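Local coordinates for hemopexin fold protein CP4 (Vigna unguiculata, PDB 3OYO) that is a seed protein with a calcium-binding hemopexin fold, whose precise function is not established and may differ from that of other plant hemopexins, at residues A[130-133]-A[138-141]; A[182-187]-A[191-196]. All coordinates share one frame; numbering follows the deposited sequence.

Contact 1: residues A[130-133]-A[138-141]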
loop_
_atom_site.group_PDB
_atom_site.type_symbol
_atom_site.label_atom_id
_atom_site.label_comp_id
_atom_site.label_asym_id
_atom_site.label_seq_id
_atom_site.Cartn_x
_atom_site.Cartn_y
_atom_site.Cartn_z
ATOM N N VAL A 130 6.254 -0.259 -9.621
ATOM C CA VAL A 130 5.709 -0.133 -8.285
ATOM C C VAL A 130 6.842 0.291 -7.377
ATOM O O VAL A 130 7.961 -0.188 -7.509
ATOM C CB VAL A 130 5.134 -1.466 -7.763
ATOM C CG1 VAL A 130 4.670 -1.324 -6.302
ATOM C CG2 VAL A 130 3.985 -1.986 -8.684
ATOM N N TYR A 131 6.551 1.221 -6.483
ATOM C CA TYR A 131 7.503 1.735 -5.518
ATOM C C TYR A 131 7.403 0.912 -4.249
ATOM O O TYR A 131 6.343 0.817 -3.664
ATOM C CB TYR A 131 7.192 3.191 -5.190
ATOM C CG TYR A 131 7.497 4.172 -6.281
ATOM C CD1 TYR A 131 8.758 4.775 -6.377
ATOM C CD2 TYR A 131 6.525 4.507 -7.224
ATOM C CE1 TYR A 131 9.043 5.703 -7.383
ATOM C CE2 TYR A 131 6.802 5.431 -8.253
ATOM C CZ TYR A 131 8.066 6.018 -8.321
ATOM O OH TYR A 131 8.324 6.918 -9.343
ATOM N N LEU A 132 8.522 0.340 -3.826
ATOM C CA LEU A 132 8.592 -0.412 -2.568
ATOM C C LEU A 132 9.374 0.394 -1.531
ATOM O O LEU A 132 10.460 0.934 -1.833
ATOM C CB LEU A 132 9.260 -1.786 -2.788
ATOM C CG LEU A 132 8.796 -2.692 -3.947
ATOM C CD1 LEU A 132 9.677 -3.950 -3.983
ATOM C CD2 LEU A 132 7.325 -3.081 -3.828
ATOM N N PHE A 133 8.855 0.468 -0.317
ATOM C CA PHE A 133 9.507 1.207 0.777
ATOM C C PHE A 133 9.856 0.304 1.981
ATOM O O PHE A 133 9.028 -0.487 2.427
ATOM C CB PHE A 133 8.608 2.352 1.264
ATOM C CG PHE A 133 8.287 3.341 0.207
ATOM C CD1 PHE A 133 9.247 4.287 -0.199
ATOM C CD2 PHE A 133 7.070 3.284 -0.461
ATOM C CE1 PHE A 133 8.953 5.205 -1.214
ATOM C CE2 PHE A 133 6.790 4.154 -1.469
ATOM C CZ PHE A 133 7.707 5.141 -1.848
ATOM N N TYR A 138 14.013 2.885 -0.697
ATOM C CA TYR A 138 12.956 2.534 -1.639
ATOM C C TYR A 138 13.609 2.021 -2.911
ATOM O O TYR A 138 14.821 2.210 -3.124
ATOM C CB TYR A 138 12.045 3.713 -1.974
ATOM C CG TYR A 138 12.647 4.680 -2.945
ATOM C CD1 TYR A 138 13.454 5.738 -2.501
ATOM C CD2 TYR A 138 12.424 4.545 -4.292
ATOM C CE1 TYR A 138 14.021 6.625 -3.403
ATOM C CE2 TYR A 138 12.993 5.413 -5.197
ATOM C CZ TYR A 138 13.792 6.442 -4.740
ATOM O OH TYR A 138 14.335 7.278 -5.654
ATOM N N VAL A 139 12.823 1.314 -3.734
ATOM C CA VAL A 139 13.271 0.851 -5.013
ATOM C C VAL A 139 12.007 0.628 -5.871
ATOM O O VAL A 139 10.952 0.270 -5.337
ATOM C CB VAL A 139 14.045 -0.505 -4.882
ATOM C CG1 VAL A 139 13.062 -1.662 -4.669
ATOM C CG2 VAL A 139 14.930 -0.740 -6.061
ATOM N N ARG A 140 12.137 0.831 -7.189
ATOM C CA ARG A 140 11.052 0.533 -8.103
ATOM C C ARG A 140 11.229 -0.861 -8.649
ATOM O O ARG A 140 12.343 -1.317 -8.848
ATOM C CB ARG A 140 10.985 1.549 -9.238
ATOM C CG ARG A 140 10.734 2.947 -8.773
ATOM C CD ARG A 140 11.630 3.929 -9.486
ATOM N NE ARG A 140 11.456 3.871 -10.932
ATOM C CZ ARG A 140 12.382 4.202 -11.847
ATOM N NH1 ARG A 140 13.586 4.632 -11.518
ATOM N NH2 ARG A 140 12.091 4.084 -13.116
ATOM N N ILE A 141 10.115 -1.557 -8.833
ATOM C CA ILE A 141 10.097 -2.881 -9.437
ATOM C C ILE A 141 8.989 -2.931 -10.484
ATOM O O ILE A 141 7.968 -2.306 -10.295
ATOM C CB ILE A 141 9.905 -4.012 -8.345
ATOM C CG1 ILE A 141 10.086 -5.385 -8.982
ATOM C CG2 ILE A 141 8.581 -3.905 -7.582
ATOM C CD1 ILE A 141 10.139 -6.515 -7.954
#
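Y131 and R140 lie side by side in the central hairpin of one blade of a four-bladed hemopexin beta-propeller, and their fit illustrates how a short antiparallel pair is shaped on both of its faces. R140 sets its methylene chain over a face of the Y131 ring, CG standing 3.5 Å from CE1, while the Y138 ring meets the edge of the same ring. The tyrosine thus fills the hollow between an arginine and a second tyrosine. Further along this face, F133 slants across Y138 and brings CD1 to 3.4 Å from Y138 CB. Y138 CG lies between the backbone N and the carbonyl carbon (chi1 77°), and this sends the ring away from the partner strand.

On the other face, V130, L132, V139 and I141 make an aliphatic layer. L132 is the bump here: its CD1 lies 3.8 Å from I141 CG2 and 4.1 Å from V139 CG1, so one methyl rests against two branched neighbours. Replacing L132 with an alanine is likely to open a gap beside I141 CG2 and leave V139 CG1 without its leucine mate. F66 and F114 also pack against L132, placing this layer where the blade faces the blade before it. On the Y131 face, the rings of F122 and F159 extend the aromatic packing, and E129 forms a salt bridge with R140.

The backbones are tied by two reciprocal pairs of hydrogen bonds, V130 with I141 and L132 with V139. The straightest runs from L132 N to V139 O, 2.9 Å long with 170° at the hydrogen. Between these pairs the strands add a CH...O contact, R140 CA lying 3.2 Å from V130 O.

Contact 2: residues A[182-187]-A[191-196]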
loop_
_atom_site.group_PDB
_atom_site.type_symbol
_atom_site.label_atom_id
_atom_site.label_comp_id
_atom_site.label_asym_id
_atom_site.label_seq_id
_atom_site.Cartn_x
_atom_site.Cartn_y
_atom_site.Cartn_z
ATOM N N GLU A 182 -1.575 11.116 -8.370
ATOM C CA GLU A 182 -1.481 11.376 -6.914
ATOM C C GLU A 182 -1.365 10.070 -6.110
ATOM O O GLU A 182 -1.709 9.006 -6.593
ATOM C CB GLU A 182 -2.702 12.176 -6.433
ATOM C CG GLU A 182 -2.739 13.600 -6.979
ATOM C CD GLU A 182 -3.968 14.367 -6.565
ATOM O OE1 GLU A 182 -4.080 15.502 -7.036
ATOM O OE2 GLU A 182 -4.819 13.865 -5.783
ATOM N N ALA A 183 -0.843 10.179 -4.898
ATOM C CA ALA A 183 -0.722 9.052 -3.998
ATOM C C ALA A 183 -0.859 9.591 -2.579
ATOM O O ALA A 183 -0.651 10.784 -2.320
ATOM C CB ALA A 183 0.637 8.313 -4.195
ATOM N N TYR A 184 -1.212 8.719 -1.653
ATOM C CA TYR A 184 -1.313 9.108 -0.261
ATOM C C TYR A 184 -0.300 8.294 0.498
ATOM O O TYR A 184 -0.191 7.077 0.259
ATOM C CB TYR A 184 -2.736 8.808 0.257
ATOM C CG TYR A 184 -3.789 9.693 -0.363
ATOM C CD1 TYR A 184 -3.979 11.004 0.092
ATOM C CD2 TYR A 184 -4.588 9.233 -1.426
ATOM C CE1 TYR A 184 -4.982 11.811 -0.476
ATOM C CE2 TYR A 184 -5.581 10.046 -1.989
ATOM C CZ TYR A 184 -5.762 11.326 -1.501
ATOM O OH TYR A 184 -6.714 12.138 -2.082
ATOM N N LEU A 185 0.427 8.952 1.401
ATOM C CA LEU A 185 1.449 8.303 2.236
ATOM C C LEU A 185 0.988 8.363 3.683
ATOM O O LEU A 185 0.430 9.383 4.101
ATOM C CB LEU A 185 2.824 8.999 2.101
ATOM C CG LEU A 185 3.373 9.392 0.717
ATOM C CD1 LEU A 185 4.826 9.905 0.865
ATOM C CD2 LEU A 185 3.263 8.233 -0.301
ATOM N N PHE A 186 1.212 7.298 4.444
ATOM C CA PHE A 186 0.718 7.247 5.843
ATOM C C PHE A 186 1.916 6.894 6.736
ATOM O O PHE A 186 2.737 6.043 6.376
ATOM C CB PHE A 186 -0.398 6.198 6.004
ATOM C CG PHE A 186 -1.634 6.480 5.195
ATOM C CD1 PHE A 186 -2.685 7.254 5.723
ATOM C CD2 PHE A 186 -1.762 5.977 3.902
ATOM C CE1 PHE A 186 -3.832 7.497 4.969
ATOM C CE2 PHE A 186 -2.903 6.220 3.149
ATOM C CZ PHE A 186 -3.947 6.979 3.685
ATOM N N LYS A 187 2.065 7.614 7.849
ATOM C CA LYS A 187 3.155 7.375 8.799
ATOM C C LYS A 187 2.620 7.610 10.214
ATOM O O LYS A 187 2.092 8.682 10.514
ATOM C CB LYS A 187 4.322 8.316 8.517
ATOM C CG LYS A 187 5.653 7.676 8.603
ATOM C CD LYS A 187 6.030 7.232 10.005
ATOM C CE LYS A 187 7.430 6.603 10.097
ATOM N NZ LYS A 187 8.498 7.414 9.422
ATOM N N TYR A 191 -0.654 11.569 7.679
ATOM C CA TYR A 191 -0.640 11.247 6.262
ATOM C C TYR A 191 -0.410 12.545 5.474
ATOM O O TYR A 191 -0.557 13.660 6.003
ATOM C CB TYR A 191 -1.952 10.543 5.814
ATOM C CG TYR A 191 -3.039 11.529 5.398
ATOM C CD1 TYR A 191 -3.682 12.326 6.344
ATOM C CD2 TYR A 191 -3.407 11.664 4.058
ATOM C CE1 TYR A 191 -4.632 13.259 5.964
ATOM C CE2 TYR A 191 -4.377 12.602 3.664
ATOM C CZ TYR A 191 -4.970 13.395 4.633
ATOM O OH TYR A 191 -5.901 14.324 4.249
ATOM N N VAL A 192 -0.050 12.372 4.208
ATOM C CA VAL A 192 0.118 13.483 3.335
ATOM C C VAL A 192 -0.205 13.031 1.913
ATOM O O VAL A 192 -0.098 11.844 1.577
ATOM C CB VAL A 192 1.589 14.026 3.379
ATOM C CG1 VAL A 192 2.523 13.079 2.688
ATOM C CG2 VAL A 192 1.679 15.433 2.758
ATOM N N ARG A 193 -0.547 14.000 1.084
ATOM C CA ARG A 193 -0.813 13.774 -0.327
ATOM C C ARG A 193 0.383 14.222 -1.157
ATOM O O ARG A 193 1.045 15.220 -0.836
ATOM C CB ARG A 193 -2.072 14.553 -0.762
ATOM C CG ARG A 193 -2.456 14.353 -2.222
ATOM C CD ARG A 193 -3.827 14.973 -2.541
ATOM N NE ARG A 193 -3.921 16.383 -2.203
ATOM C CZ ARG A 193 -3.845 17.384 -3.073
ATOM N NH1 ARG A 193 -3.637 17.168 -4.379
ATOM N NH2 ARG A 193 -3.975 18.611 -2.630
ATOM N N ILE A 194 0.644 13.460 -2.228
ATOM C CA ILE A 194 1.712 13.760 -3.190
ATOM C C ILE A 194 1.283 13.697 -4.668
ATOM O O ILE A 194 0.318 13.005 -5.053
ATOM C CB ILE A 194 2.963 12.838 -3.025
ATOM C CG1 ILE A 194 2.667 11.381 -3.435
ATOM C CG2 ILE A 194 3.590 13.027 -1.649
ATOM C CD1 ILE A 194 3.947 10.492 -3.623
ATOM N N ASP A 195 2.024 14.427 -5.492
ATOM C CA ASP A 195 1.838 14.394 -6.927
ATOM C C ASP A 195 3.205 13.985 -7.475
ATOM O O ASP A 195 4.169 14.750 -7.361
ATOM C CB ASP A 195 1.421 15.785 -7.427
ATOM C CG ASP A 195 1.195 15.829 -8.943
ATOM O OD1 ASP A 195 2.137 15.571 -9.707
ATOM O OD2 ASP A 195 0.057 16.102 -9.355
ATOM N N PHE A 196 3.289 12.772 -8.032
ATOM C CA PHE A 196 4.579 12.239 -8.474
ATOM C C PHE A 196 4.572 12.149 -9.997
ATOM O O PHE A 196 3.520 12.167 -10.629
ATOM C CB PHE A 196 4.903 10.880 -7.808
ATOM C CG PHE A 196 3.966 9.780 -8.216
ATOM C CD1 PHE A 196 4.241 8.993 -9.351
ATOM C CD2 PHE A 196 2.797 9.534 -7.497
ATOM C CE1 PHE A 196 3.344 8.036 -9.807
ATOM C CE2 PHE A 196 1.879 8.545 -7.946
ATOM C CZ PHE A 196 2.165 7.795 -9.088
#
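E182 turns CG anti to its carbonyl carbon (chi1 -68°) and stays extended beyond it, while R193 has CG anti to the backbone N (chi1 -179°) and bends only farther out; together these torsions bring carboxylate and guanidinium to one diagonal of the hairpin. The two side chains cross obliquely. E182 OE1 reaches the edge of the guanidinium, 3.2 Å from R193 NH1, in a salt bridge whose hydrogen bond is weak because the approach at the hydrogen is far from straight. The flat groups are turned 51° against each other, and the same carboxylate has R193 CD 3.6 Å from its OE2.

Beside this ion pair, Y184 runs alongside the arginine chain, with CE1 3.9 Å from R193 CD, and points its CD1 at the edge of the Y191 ring. F186 and Y191 follow, their rings nearly parallel but slid so far apart that they barely overlap. On the other face, with A183 and L185, I194 packs CG1 3.8 Å from A183 CB and crosses L185 at about a right angle. At the E182 end, F196 brings its CE2 to 4.0 Å from A183 CB.

Four backbone hydrogen bonds pair A183 with I194 and L185 with V192, the hydrogen-bonded pairs of this antiparallel hairpin in a propeller blade. W216 meets both Y184 and Y191 edge-to-face, while F167 touches L185 and V192 from a loop, so aromatic residues from elsewhere cover part of each face.

The chemistry differs between the two faces. A183, L185, V192 and I194 make one aliphatic, whereas on the face carrying Y184 and Y191 the salt bridge and D195 lie toward the E182 end, with D195 OD2 4.8 Å from E182 OE1. R193 probably offsets some of the resulting repulsion between the two carboxylates.

Contacts 1 and 2 are equivalent hairpins of two different blades, each pairing the two middle strands of a four-stranded antiparallel sheet, and they illustrate how a propeller repeats a plan while varying its details. Their centres are about 15 Å apart and they do not touch. Both are largely buried, but contact 2 reaches the surface at R193, whereas contact 1 has R140 only partly exposed. A tyrosine beside an arginine and a phenylalanine beside a tyrosine recur in both. The charge differs: within contact 2 the arginine has an acidic mate on the partner strand, while in contact 1 its salt-bridge partner, E129, lies just outside the segments.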